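Side-chain contacts in sporozoite surface protein 2 (Plasmodium vivax, PDB 4HQO), which probably serves as the sporozoite's surface adhesion receptor for gliding motility, using a metal-binding von Willebrand factor A domain and a thrombospondin repeat: residues 46-51 and 58-63; 71-76 and 84-89; 145-150 and 155-160; 170-175 and 185-190. The protein carries 4 engineered substitutions. All coordinates share one frame; numbering follows the deposited sequence.

Contact 1 (46-51 and 58-63); sequences GLINSL and INLYMN. With NA (sodium ion), chain G.
Ile48 and Leu60 meet end to end, methyl against methyl: Ile48 CD1 lies 4.3 Å from Leu60 CD2. The CA-CB bond of Leu60 points toward segment 46-51, whereas Ile48 comes in by its far tip, CG1 lying anti to the carbonyl carbon (chi1 -75°) and the chain running on extended to CD1. A second pair repeats the theme: Leu51 puts CD2 4.5 Å from CD1 of Ile58, and here both CA-CB bonds point across. Within its own segment, Ser50 bonds to Leu47 O through both N and OG. On the other side of strand 58-63, Tyr61 OH coordinates the sodium ion at 2.3 Å, with the metal in the plane of the ring at its edge. That hydroxyl also accepts a hydrogen bond from Asn63 ND2 at 2.8 Å, and Glu71 is the other protein ligand of the sodium. Ile58 and Leu60 thus face segment 46-51, while Tyr61 and Asn63 face helix 105-117 and the sodium. No hydrogen bond crosses between the two segments; their contact is apolar and buried, and therefore not directional.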
loop_
_atom_site.group_PDB
_atom_site.type_symbol
_atom_site.label_atom_id
_atom_site.label_comp_id
_atom_site.label_asym_id
_atom_site.label_seq_id
_atom_site.Cartn_x
_atom_site.Cartn_y
_atom_site.Cartn_z
ATOM N N GLY A 46 8.996 -5.739 -18.299
ATOM C CA GLY A 46 8.619 -4.385 -18.661
ATOM C C GLY A 46 7.793 -3.731 -17.565
ATOM O O GLY A 46 7.941 -2.550 -17.280
ATOM N N LEU A 47 6.922 -4.509 -16.937
ATOM C CA LEU A 47 6.117 -3.999 -15.843
ATOM C C LEU A 47 7.005 -3.555 -14.689
ATOM O O LEU A 47 6.949 -2.404 -14.257
ATOM C CB LEU A 47 5.149 -5.078 -15.369
ATOM C CG LEU A 47 4.088 -4.744 -14.334
ATOM C CD1 LEU A 47 3.276 -3.549 -14.788
ATOM C CD2 LEU A 47 3.191 -5.959 -14.159
ATOM N N ILE A 48 7.830 -4.475 -14.203
ATOM C CA ILE A 48 8.664 -4.214 -13.041
ATOM C C ILE A 48 9.721 -3.151 -13.321
ATOM O O ILE A 48 10.031 -2.333 -12.459
ATOM C CB ILE A 48 9.293 -5.515 -12.506
ATOM C CG1 ILE A 48 8.223 -6.324 -11.773
ATOM C CG2 ILE A 48 10.479 -5.215 -11.594
ATOM C CD1 ILE A 48 8.579 -7.792 -11.525
ATOM N N ASN A 49 10.247 -3.146 -14.540
ATOM C CA ASN A 49 11.185 -2.119 -14.958
ATOM C C ASN A 49 10.572 -0.727 -14.948
ATOM O O ASN A 49 11.289 0.261 -14.906
ATOM C CB ASN A 49 11.735 -2.428 -16.352
ATOM C CG ASN A 49 13.130 -1.908 -16.545
ATOM O OD1 ASN A 49 14.012 -2.158 -15.726
ATOM N ND2 ASN A 49 13.339 -1.158 -17.621
ATOM N N SER A 50 9.246 -0.647 -14.980
ATOM C CA SER A 50 8.572 0.645 -15.020
ATOM C C SER A 50 8.264 1.144 -13.615
ATOM O O SER A 50 7.838 2.275 -13.445
ATOM C CB SER A 50 7.255 0.538 -15.793
ATOM O OG SER A 50 6.260 -0.115 -15.003
ATOM N N LEU A 51 8.452 0.290 -12.615
ATOM C CA LEU A 51 8.077 0.635 -11.247
ATOM C C LEU A 51 9.224 1.275 -10.491
ATOM O O LEU A 51 10.314 0.714 -10.412
ATOM C CB LEU A 51 7.642 -0.604 -10.482
ATOM C CG LEU A 51 6.439 -1.372 -11.010
ATOM C CD1 LEU A 51 6.249 -2.613 -10.160
ATOM C CD2 LEU A 51 5.222 -0.471 -10.964
ATOM N N ILE A 58 7.132 2.699 -3.642
ATOM C CA ILE A 58 6.523 1.426 -4.050
ATOM C C ILE A 58 7.254 0.224 -3.446
ATOM O O ILE A 58 8.468 0.105 -3.571
ATOM C CB ILE A 58 6.441 1.300 -5.586
ATOM C CG1 ILE A 58 5.808 2.567 -6.177
ATOM C CG2 ILE A 58 5.636 0.061 -5.976
ATOM C CD1 ILE A 58 5.644 2.550 -7.685
ATOM N N ASN A 59 6.505 -0.646 -2.770
ATOM C CA ASN A 59 7.038 -1.913 -2.268
ATOM C C ASN A 59 6.330 -3.064 -2.973
ATOM O O ASN A 59 5.096 -3.125 -3.020
ATOM C CB ASN A 59 6.834 -2.066 -0.758
ATOM C CG ASN A 59 7.588 -1.025 0.065
ATOM O OD1 ASN A 59 8.215 -0.095 -0.466
ATOM N ND2 ASN A 59 7.515 -1.176 1.383
ATOM N N LEU A 60 7.113 -3.979 -3.519
ATOM C CA LEU A 60 6.565 -5.069 -4.306
ATOM C C LEU A 60 6.357 -6.322 -3.453
ATOM O O LEU A 60 7.197 -6.668 -2.626
ATOM C CB LEU A 60 7.507 -5.366 -5.483
ATOM C CG LEU A 60 7.147 -6.514 -6.427
ATOM C CD1 LEU A 60 5.870 -6.193 -7.186
ATOM C CD2 LEU A 60 8.312 -6.805 -7.399
ATOM N N TYR A 61 5.213 -6.971 -3.638
ATOM C CA TYR A 61 4.999 -8.330 -3.152
ATOM C C TYR A 61 4.765 -9.183 -4.402
ATOM O O TYR A 61 4.202 -8.701 -5.388
ATOM C CB TYR A 61 3.812 -8.405 -2.184
ATOM C CG TYR A 61 3.269 -9.806 -1.954
ATOM C CD1 TYR A 61 2.342 -10.360 -2.827
ATOM C CD2 TYR A 61 3.653 -10.554 -0.854
ATOM C CE1 TYR A 61 1.837 -11.614 -2.637
ATOM C CE2 TYR A 61 3.145 -11.834 -0.650
ATOM C CZ TYR A 61 2.233 -12.350 -1.550
ATOM O OH TYR A 61 1.699 -13.604 -1.379
ATOM N N MET A 62 5.223 -10.428 -4.392
ATOM C CA MET A 62 5.018 -11.264 -5.569
ATOM C C MET A 62 4.688 -12.695 -5.200
ATOM O O MET A 62 5.347 -13.299 -4.353
ATOM C CB MET A 62 6.224 -11.206 -6.498
ATOM C CG MET A 62 6.029 -11.886 -7.853
ATOM S SD MET A 62 7.579 -11.760 -8.813
ATOM C CE MET A 62 6.965 -11.937 -10.479
ATOM N N ASN A 63 3.646 -13.221 -5.838
ATOM C CA ASN A 63 3.189 -14.580 -5.595
ATOM C C ASN A 63 2.997 -15.299 -6.916
ATOM O O ASN A 63 2.430 -14.745 -7.870
ATOM C CB ASN A 63 1.851 -14.576 -4.835
ATOM C CG ASN A 63 1.530 -15.917 -4.211
ATOM O OD1 ASN A 63 1.200 -16.881 -4.909
ATOM N ND2 ASN A 63 1.620 -15.987 -2.887
HETATM NA NA NA G . 2.114 -14.480 0.701
#

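Contact 2 (71-76 and 84-89); sequences ELIRLG and RQALSK. With NA (sodium ion), chain G.
Ile73 lays its CD1 over the aliphatic start of Lys89, 4.1 Å from Lys89 CG, and the same CD1 also meets Ala86 CB at 4.4 Å. The Ile73 and Lys89 side chains run antiparallel past one another. In Lys89, CG sits anti to the backbone N (chi1 179°); bends at chi2 and chi3 then turn the chain away from the strand and alongside its own helix, carrying NZ to a salt bridge with Glu92. A water spans the remaining gap, donating to Leu72 O at 2.9 Å and accepting from Lys89 NZ at 3.0 Å. The lysine's methylenes pack while its ammonium binds. Leu72 CB adds a looser touch, 4.3 Å from Lys89 CG. Away from the helix, Glu71 reaches out extended to bind the sodium ion through OE1 at 2.2 Å, while its OE2 takes a salt bridge from Arg74 NH2 at 3.0 Å, met from above the carboxylate plane. On edge strand 69-73 a classic beta bulge sets Leu72 and Ile73 together opposite Met62. Helix 83-96 runs over this strand at 145° between the segments' directions, Ala86 also touching Leu60 of strand 58-65 and Ile48 of helix 33-49.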
loop_
_atom_site.group_PDB
_atom_site.type_symbol
_atom_site.label_atom_id
_atom_site.label_comp_id
_atom_site.label_asym_id
_atom_site.label_seq_id
_atom_site.Cartn_x
_atom_site.Cartn_y
_atom_site.Cartn_z
ATOM N N GLU A 71 4.996 -17.771 -2.384
ATOM C CA GLU A 71 5.309 -16.394 -2.053
ATOM C C GLU A 71 6.776 -16.156 -2.390
ATOM O O GLU A 71 7.665 -16.698 -1.735
ATOM C CB GLU A 71 5.055 -16.200 -0.565
ATOM C CG GLU A 71 5.490 -14.889 0.053
ATOM C CD GLU A 71 5.121 -14.861 1.541
ATOM O OE1 GLU A 71 3.915 -14.929 1.859
ATOM O OE2 GLU A 71 6.027 -14.846 2.397
ATOM N N LEU A 72 7.016 -15.358 -3.427
ATOM C CA LEU A 72 8.354 -15.169 -3.981
ATOM C C LEU A 72 9.044 -13.947 -3.389
ATOM O O LEU A 72 10.245 -13.970 -3.127
ATOM C CB LEU A 72 8.275 -15.022 -5.495
ATOM C CG LEU A 72 7.750 -16.226 -6.282
ATOM C CD1 LEU A 72 7.755 -15.900 -7.772
ATOM C CD2 LEU A 72 8.605 -17.461 -6.012
ATOM N N ILE A 73 8.282 -12.876 -3.186
ATOM C CA ILE A 73 8.837 -11.633 -2.662
ATOM C C ILE A 73 7.911 -11.097 -1.580
ATOM O O ILE A 73 6.720 -10.904 -1.839
ATOM C CB ILE A 73 8.997 -10.573 -3.793
ATOM C CG1 ILE A 73 9.915 -11.101 -4.906
ATOM C CG2 ILE A 73 9.506 -9.245 -3.233
ATOM C CD1 ILE A 73 10.115 -10.127 -6.056
ATOM N N ARG A 74 8.446 -10.883 -0.372
ATOM C CA ARG A 74 7.674 -10.276 0.729
ATOM C C ARG A 74 7.824 -8.765 0.777
ATOM O O ARG A 74 8.918 -8.244 0.543
ATOM C CB ARG A 74 8.086 -10.857 2.093
ATOM C CG ARG A 74 7.608 -12.295 2.305
ATOM C CD ARG A 74 7.892 -12.827 3.714
ATOM N NE ARG A 74 7.243 -12.047 4.767
ATOM C CZ ARG A 74 5.924 -11.992 4.977
ATOM N NH1 ARG A 74 5.448 -11.245 5.968
ATOM N NH2 ARG A 74 5.076 -12.664 4.199
ATOM N N LEU A 75 6.739 -8.072 1.118
ATOM C CA LEU A 75 6.743 -6.612 1.267
ATOM C C LEU A 75 7.868 -6.115 2.148
ATOM O O LEU A 75 8.046 -6.595 3.268
ATOM C CB LEU A 75 5.426 -6.109 1.880
ATOM C CG LEU A 75 4.160 -6.008 1.041
ATOM C CD1 LEU A 75 2.991 -5.463 1.910
ATOM C CD2 LEU A 75 4.395 -5.128 -0.168
ATOM N N GLY A 76 8.621 -5.142 1.640
ATOM C CA GLY A 76 9.656 -4.495 2.428
ATOM C C GLY A 76 11.039 -5.114 2.335
ATOM O O GLY A 76 12.022 -4.498 2.747
ATOM N N ARG A 84 16.570 -3.883 -9.372
ATOM C CA ARG A 84 17.471 -4.926 -9.883
ATOM C C ARG A 84 17.209 -6.310 -9.237
ATOM O O ARG A 84 17.239 -7.334 -9.913
ATOM C CB ARG A 84 18.942 -4.496 -9.736
ATOM C CG ARG A 84 19.394 -4.243 -8.294
ATOM C CD ARG A 84 20.697 -3.462 -8.219
ATOM N NE ARG A 84 21.227 -3.418 -6.856
ATOM C CZ ARG A 84 22.503 -3.184 -6.559
ATOM N NH1 ARG A 84 22.913 -3.176 -5.296
ATOM N NH2 ARG A 84 23.378 -2.953 -7.529
ATOM N N GLN A 85 16.911 -6.333 -7.943
ATOM C CA GLN A 85 16.700 -7.587 -7.227
ATOM C C GLN A 85 15.363 -8.247 -7.593
ATOM O O GLN A 85 15.277 -9.475 -7.716
ATOM C CB GLN A 85 16.813 -7.353 -5.725
ATOM C CG GLN A 85 18.231 -6.993 -5.282
ATOM C CD GLN A 85 18.370 -6.955 -3.765
ATOM O OE1 GLN A 85 18.060 -7.929 -3.078
ATOM N NE2 GLN A 85 18.834 -5.825 -3.237
ATOM N N ALA A 86 14.329 -7.437 -7.802
ATOM C CA ALA A 86 13.052 -7.968 -8.258
ATOM C C ALA A 86 13.213 -8.566 -9.657
ATOM O O ALA A 86 12.660 -9.621 -9.960
ATOM C CB ALA A 86 11.995 -6.873 -8.249
ATOM N N LEU A 87 13.967 -7.879 -10.507
ATOM C CA LEU A 87 14.218 -8.365 -11.855
ATOM C C LEU A 87 14.986 -9.685 -11.857
ATOM O O LEU A 87 14.730 -10.533 -12.703
ATOM C CB LEU A 87 14.939 -7.306 -12.713
ATOM C CG LEU A 87 14.023 -6.127 -13.100
ATOM C CD1 LEU A 87 14.800 -5.006 -13.748
ATOM C CD2 LEU A 87 12.872 -6.591 -14.012
ATOM N N SER A 88 15.917 -9.865 -10.916
ATOM C CA SER A 88 16.632 -11.146 -10.806
ATOM C C SER A 88 15.658 -12.277 -10.490
ATOM O O SER A 88 15.847 -13.404 -10.938
ATOM C CB SER A 88 17.730 -11.108 -9.737
ATOM O OG SER A 88 18.708 -10.132 -10.039
ATOM N N LYS A 89 14.610 -11.976 -9.726
ATOM C CA LYS A 89 13.617 -12.999 -9.403
ATOM C C LYS A 89 12.888 -13.420 -10.678
ATOM O O LYS A 89 12.640 -14.600 -10.901
ATOM C CB LYS A 89 12.642 -12.513 -8.321
ATOM C CG LYS A 89 11.549 -13.533 -7.932
ATOM C CD LYS A 89 12.156 -14.847 -7.468
ATOM C CE LYS A 89 13.009 -14.663 -6.229
ATOM N NZ LYS A 89 13.682 -15.925 -5.838
HETATM NA NA NA G . 2.114 -14.480 0.701
HETATM O O HOH W 1 11.933 -16.282 -3.458
#

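Contact 3 (145-150 and 155-160); sequences EVANKL and VRLAVI. Engineered in segment 155-160: Arg156 (natural residue Ser).
Leu150 O takes a hydrogen bond from Val155 N at 3.1 Å, with an N-H...O angle of 154°; the donor stands above the carbonyl plane, 35° out of it. This bond ties the helix to the start of the strand segment, with four residues between, the first two still helical. The Val155 side chain lies against the same carbonyl, with Val155 CB 3.2 Å from Leu150 O, and its branch CG2 meets Leu150 CD2 at 4.1 Å. The two side chains cross obliquely. The Val155 rotamer (chi1 -178°) places CG2 beside the backbone N, which is what sets it against both Leu150 O and Leu150 CD2. One helical turn earlier, Ala147 CB packs on Leu157 CD2 at 4.3 Å. The engineered Arg156 points away from this helix and packs on Phe202. Helix 140-152 thus covers one side of strand 156-161 within a beta-alpha-beta crossover from strand 126-133, with Val155 also against Leu116 of helix 105-117 and Ala147 against Ile174 of helix 168-175.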
loop_
_atom_site.group_PDB
_atom_site.type_symbol
_atom_site.label_atom_id
_atom_site.label_comp_id
_atom_site.label_asym_id
_atom_site.label_seq_id
_atom_site.Cartn_x
_atom_site.Cartn_y
_atom_site.Cartn_z
ATOM N N GLU A 145 -15.344 -13.892 -5.378
ATOM C CA GLU A 145 -15.774 -13.552 -4.032
ATOM C C GLU A 145 -14.657 -12.857 -3.263
ATOM O O GLU A 145 -14.878 -11.828 -2.625
ATOM C CB GLU A 145 -16.205 -14.815 -3.288
ATOM C CG GLU A 145 -16.716 -14.563 -1.880
ATOM C CD GLU A 145 -16.931 -15.858 -1.106
ATOM O OE1 GLU A 145 -16.120 -16.801 -1.261
ATOM O OE2 GLU A 145 -17.909 -15.937 -0.355
ATOM N N VAL A 146 -13.456 -13.418 -3.322
ATOM C CA VAL A 146 -12.337 -12.817 -2.608
ATOM C C VAL A 146 -11.892 -11.502 -3.256
ATOM O O VAL A 146 -11.522 -10.557 -2.555
ATOM C CB VAL A 146 -11.143 -13.785 -2.445
ATOM C CG1 VAL A 146 -10.608 -14.216 -3.795
ATOM C CG2 VAL A 146 -10.042 -13.127 -1.628
ATOM N N ALA A 147 -11.938 -11.432 -4.584
ATOM C CA ALA A 147 -11.606 -10.189 -5.283
ATOM C C ALA A 147 -12.562 -9.094 -4.829
ATOM O O ALA A 147 -12.159 -7.963 -4.576
ATOM C CB ALA A 147 -11.715 -10.370 -6.766
ATOM N N ASN A 148 -13.836 -9.453 -4.724
ATOM C CA ASN A 148 -14.856 -8.524 -4.291
ATOM C C ASN A 148 -14.635 -8.060 -2.853
ATOM O O ASN A 148 -14.821 -6.892 -2.551
ATOM C CB ASN A 148 -16.249 -9.135 -4.466
ATOM C CG ASN A 148 -16.786 -8.964 -5.872
ATOM O OD1 ASN A 148 -16.324 -8.106 -6.624
ATOM N ND2 ASN A 148 -17.770 -9.782 -6.236
ATOM N N LYS A 149 -14.237 -8.973 -1.972
ATOM C CA LYS A 149 -13.929 -8.610 -0.593
ATOM C C LYS A 149 -12.748 -7.640 -0.532
ATOM O O LYS A 149 -12.736 -6.718 0.271
ATOM C CB LYS A 149 -13.627 -9.852 0.242
ATOM C CG LYS A 149 -14.852 -10.685 0.575
ATOM C CD LYS A 149 -14.477 -11.902 1.395
ATOM C CE LYS A 149 -15.712 -12.702 1.800
ATOM N NZ LYS A 149 -15.339 -13.945 2.530
ATOM N N LEU A 150 -11.754 -7.857 -1.379
ATOM C CA LEU A 150 -10.600 -6.971 -1.431
ATOM C C LEU A 150 -11.010 -5.540 -1.829
ATOM O O LEU A 150 -10.611 -4.564 -1.189
ATOM C CB LEU A 150 -9.550 -7.536 -2.382
ATOM C CG LEU A 150 -8.747 -8.723 -1.831
ATOM C CD1 LEU A 150 -7.973 -9.403 -2.929
ATOM C CD2 LEU A 150 -7.786 -8.276 -0.748
ATOM N N VAL A 155 -8.994 -1.939 -1.779
ATOM C CA VAL A 155 -7.882 -2.435 -2.582
ATOM C C VAL A 155 -8.204 -2.196 -4.058
ATOM O O VAL A 155 -9.315 -2.479 -4.499
ATOM C CB VAL A 155 -7.633 -3.949 -2.335
ATOM C CG1 VAL A 155 -6.449 -4.441 -3.144
ATOM C CG2 VAL A 155 -7.409 -4.234 -0.848
ATOM N N ARG A 156 -7.247 -1.668 -4.818
ATOM C CA ARG A 156 -7.429 -1.522 -6.265
ATOM C C ARG A 156 -6.981 -2.799 -6.955
ATOM O O ARG A 156 -6.005 -3.412 -6.536
ATOM C CB ARG A 156 -6.630 -0.331 -6.806
ATOM C CG ARG A 156 -7.098 1.025 -6.287
ATOM C CD ARG A 156 -6.295 1.473 -5.072
ATOM N NE ARG A 156 -6.736 2.771 -4.561
ATOM C CZ ARG A 156 -6.348 3.945 -5.054
ATOM N NH1 ARG A 156 -5.508 3.995 -6.084
ATOM N NH2 ARG A 156 -6.803 5.071 -4.519
ATOM N N LEU A 157 -7.693 -3.205 -8.004
ATOM C CA LEU A 157 -7.361 -4.433 -8.727
ATOM C C LEU A 157 -7.241 -4.193 -10.222
ATOM O O LEU A 157 -8.180 -3.727 -10.870
ATOM C CB LEU A 157 -8.405 -5.534 -8.478
ATOM C CG LEU A 157 -8.242 -6.793 -9.350
ATOM C CD1 LEU A 157 -6.995 -7.584 -8.966
ATOM C CD2 LEU A 157 -9.483 -7.703 -9.305
ATOM N N ALA A 158 -6.076 -4.516 -10.768
ATOM C CA ALA A 158 -5.886 -4.443 -12.203
ATOM C C ALA A 158 -5.623 -5.854 -12.693
ATOM O O ALA A 158 -4.886 -6.618 -12.055
ATOM C CB ALA A 158 -4.722 -3.515 -12.551
ATOM N N VAL A 159 -6.245 -6.214 -13.810
ATOM C CA VAL A 159 -6.048 -7.544 -14.374
ATOM C C VAL A 159 -5.273 -7.457 -15.684
ATOM O O VAL A 159 -5.601 -6.643 -16.552
ATOM C CB VAL A 159 -7.393 -8.290 -14.598
ATOM C CG1 VAL A 159 -7.139 -9.722 -15.080
ATOM C CG2 VAL A 159 -8.216 -8.302 -13.308
ATOM N N ILE A 160 -4.236 -8.284 -15.812
ATOM C CA ILE A 160 -3.468 -8.381 -17.057
ATOM C C ILE A 160 -3.658 -9.771 -17.650
ATOM O O ILE A 160 -3.368 -10.777 -17.005
ATOM C CB ILE A 160 -1.964 -8.150 -16.826
ATOM C CG1 ILE A 160 -1.731 -6.833 -16.090
ATOM C CG2 ILE A 160 -1.206 -8.147 -18.168
ATOM C CD1 ILE A 160 -2.244 -5.646 -16.826
#

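Contact 4 (170-175 and 185-190); sequences FNRLIA and KFYSYA
Tyr187 starts against Ala175: its CB lies 4.2 Å from Ala175 CB. CG stands anti to the backbone N (chi1 -180°), which carries the ring out alongside the helix. CD2 then meets Arg172 CG at 3.7 Å, and CE2 lies a little farther from that same carbon; the arginine side chain crosses that of the tyrosine at about a right angle. On the other half of the ring, CE1 comes to 3.5 Å from Asn171 CB, and CZ is just as near to it. At the tip, OH accepts a hydrogen bond from Asn171 ND2, 3.1 Å long and nearly straight at 168°, with the oxygen lying in the amide plane. Amide and ring planes are 61° apart. The hydroxyl is also hydrogen-bonded to His168 ND1, so two groups fix its position. This is the last beta-alpha-beta unit of the von Willebrand factor A sheet: strand 156-161, helix 168-175, then the short edge strand 187-188, with Val159 of the first strand under Asn171, Ala175 and Tyr187. The metal-binding end of the domain is not far, as the Asn171 side chain is about 10 Å from the bound magnesium ion. At the helix end Ala175 CB packs on Phe186 CB at 4.0 Å, and Ala175 O approaches Phe186 CB to 3.5 Å, while the Phe186 ring leads away from the helix.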
loop_
_atom_site.group_PDB
_atom_site.type_symbol
_atom_site.label_atom_id
_atom_site.label_comp_id
_atom_site.label_asym_id
_atom_site.label_seq_id
_atom_site.Cartn_x
_atom_site.Cartn_y
_atom_site.Cartn_z
ATOM N N PHE A 170 -14.270 -13.823 -18.149
ATOM C CA PHE A 170 -14.011 -13.916 -16.720
ATOM C C PHE A 170 -13.046 -12.835 -16.235
ATOM O O PHE A 170 -13.238 -12.270 -15.158
ATOM C CB PHE A 170 -13.480 -15.293 -16.305
ATOM C CG PHE A 170 -13.232 -15.403 -14.820
ATOM C CD1 PHE A 170 -14.270 -15.720 -13.957
ATOM C CD2 PHE A 170 -11.976 -15.123 -14.284
ATOM C CE1 PHE A 170 -14.059 -15.788 -12.586
ATOM C CE2 PHE A 170 -11.761 -15.183 -12.913
ATOM C CZ PHE A 170 -12.807 -15.528 -12.069
ATOM N N ASN A 171 -11.988 -12.578 -17.004
ATOM C CA ASN A 171 -11.028 -11.538 -16.638
ATOM C C ASN A 171 -11.700 -10.183 -16.477
ATOM O O ASN A 171 -11.403 -9.455 -15.534
ATOM C CB ASN A 171 -9.889 -11.439 -17.657
ATOM C CG ASN A 171 -8.798 -12.476 -17.424
ATOM O OD1 ASN A 171 -8.754 -13.125 -16.382
ATOM N ND2 ASN A 171 -7.895 -12.613 -18.389
ATOM N N ARG A 172 -12.606 -9.856 -17.395
ATOM C CA ARG A 172 -13.331 -8.597 -17.341
ATOM C C ARG A 172 -14.267 -8.586 -16.141
ATOM O O ARG A 172 -14.450 -7.557 -15.487
ATOM C CB ARG A 172 -14.136 -8.368 -18.626
ATOM C CG ARG A 172 -13.301 -8.004 -19.850
ATOM C CD ARG A 172 -14.178 -7.740 -21.070
ATOM N NE ARG A 172 -14.348 -6.309 -21.318
ATOM C CZ ARG A 172 -15.452 -5.620 -21.043
ATOM N NH1 ARG A 172 -16.507 -6.224 -20.514
ATOM N NH2 ARG A 172 -15.501 -4.322 -21.304
ATOM N N LEU A 173 -14.860 -9.737 -15.853
ATOM C CA LEU A 173 -15.792 -9.842 -14.742
ATOM C C LEU A 173 -15.064 -9.603 -13.422
ATOM O O LEU A 173 -15.473 -8.774 -12.626
ATOM C CB LEU A 173 -16.496 -11.202 -14.748
ATOM C CG LEU A 173 -17.608 -11.386 -13.722
ATOM C CD1 LEU A 173 -18.693 -10.341 -13.917
ATOM C CD2 LEU A 173 -18.185 -12.793 -13.839
ATOM N N ILE A 174 -13.961 -10.300 -13.203
ATOM C CA ILE A 174 -13.235 -10.132 -11.952
ATOM C C ILE A 174 -12.606 -8.733 -11.848
ATOM O O ILE A 174 -12.416 -8.213 -10.753
ATOM C CB ILE A 174 -12.195 -11.259 -11.718
ATOM C CG1 ILE A 174 -11.782 -11.305 -10.244
ATOM C CG2 ILE A 174 -10.954 -11.097 -12.638
ATOM C CD1 ILE A 174 -10.987 -12.545 -9.866
ATOM N N ALA A 175 -12.320 -8.113 -12.989
ATOM C CA ALA A 175 -11.745 -6.764 -12.994
ATOM C C ALA A 175 -12.808 -5.699 -12.716
ATOM O O ALA A 175 -12.493 -4.572 -12.336
ATOM C CB ALA A 175 -11.057 -6.482 -14.317
ATOM N N LYS A 185 -10.885 0.437 -17.593
ATOM C CA LYS A 185 -9.653 0.936 -16.997
ATOM C C LYS A 185 -8.997 -0.087 -16.078
ATOM O O LYS A 185 -7.997 0.216 -15.422
ATOM C CB LYS A 185 -9.930 2.220 -16.206
ATOM C CG LYS A 185 -10.581 3.339 -17.015
ATOM C CD LYS A 185 -9.789 3.638 -18.286
ATOM C CE LYS A 185 -10.403 4.781 -19.089
ATOM N NZ LYS A 185 -10.289 6.095 -18.393
ATOM N N PHE A 186 -9.552 -1.291 -16.016
ATOM C CA PHE A 186 -9.080 -2.273 -15.038
ATOM C C PHE A 186 -8.523 -3.548 -15.659
ATOM O O PHE A 186 -8.060 -4.442 -14.952
ATOM C CB PHE A 186 -10.205 -2.604 -14.047
ATOM C CG PHE A 186 -10.746 -1.400 -13.343
ATOM C CD1 PHE A 186 -10.032 -0.806 -12.318
ATOM C CD2 PHE A 186 -11.951 -0.842 -13.723
ATOM C CE1 PHE A 186 -10.516 0.312 -11.678
ATOM C CE2 PHE A 186 -12.438 0.276 -13.085
ATOM C CZ PHE A 186 -11.722 0.853 -12.063
ATOM N N TYR A 187 -8.576 -3.632 -16.982
ATOM C CA TYR A 187 -8.132 -4.829 -17.680
ATOM C C TYR A 187 -7.335 -4.462 -18.922
ATOM O O TYR A 187 -7.745 -3.600 -19.708
ATOM C CB TYR A 187 -9.341 -5.684 -18.072
ATOM C CG TYR A 187 -9.009 -6.977 -18.803
ATOM C CD1 TYR A 187 -8.032 -7.833 -18.326
ATOM C CD2 TYR A 187 -9.695 -7.346 -19.950
ATOM C CE1 TYR A 187 -7.734 -9.015 -18.975
ATOM C CE2 TYR A 187 -9.402 -8.532 -20.610
ATOM C CZ TYR A 187 -8.421 -9.361 -20.113
ATOM O OH TYR A 187 -8.121 -10.542 -20.747
ATOM N N SER A 188 -6.200 -5.128 -19.098
ATOM C CA SER A 188 -5.395 -4.980 -20.307
ATOM C C SER A 188 -4.939 -6.359 -20.769
ATOM O O SER A 188 -4.570 -7.200 -19.954
ATOM C CB SER A 188 -4.175 -4.104 -20.023
ATOM O OG SER A 188 -3.384 -3.931 -21.189
ATOM N N TYR A 189 -4.967 -6.600 -22.074
ATOM C CA TYR A 189 -4.474 -7.870 -22.598
ATOM C C TYR A 189 -3.574 -7.715 -23.826
ATOM O O TYR A 189 -3.482 -8.616 -24.656
ATOM C CB TYR A 189 -5.625 -8.848 -22.868
ATOM C CG TYR A 189 -6.569 -8.440 -23.971
ATOM C CD1 TYR A 189 -7.526 -7.455 -23.765
ATOM C CD2 TYR A 189 -6.522 -9.057 -25.216
ATOM C CE1 TYR A 189 -8.402 -7.085 -24.772
ATOM C CE2 TYR A 189 -7.394 -8.697 -26.229
ATOM C CZ TYR A 189 -8.333 -7.710 -26.002
ATOM O OH TYR A 189 -9.203 -7.347 -27.007
ATOM N N ALA A 190 -2.904 -6.572 -23.924
ATOM C CA ALA A 190 -1.917 -6.340 -24.977
ATOM C C ALA A 190 -0.496 -6.578 -24.452
ATOM O O ALA A 190 -0.236 -7.570 -23.772
ATOM C CB ALA A 190 -2.063 -4.945 -25.537
#

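In the fold
All four contacts belong to the von Willebrand factor A domain and follow one another along the chain in numbered order. They join helices to one six-stranded mixed sheet. Contacts 1 and 2 occupy one end of it, centres 8 Å apart, sharing the neighbouring strands 58-65 and 69-73 and the sodium ion. Contacts 3 and 4 occupy the other end, centres 11 Å apart, where strand 156-161 pairs with 187-188 through Val159. The two groups stay separate: contacts 2 and 4 have centres 25 Å apart and nearest atoms about 16 Å apart. Together they sample both faces of the sheet, toward opposite edges, as in the alpha/beta sandwich of a von Willebrand factor A domain, here the one that carries the magnesium site.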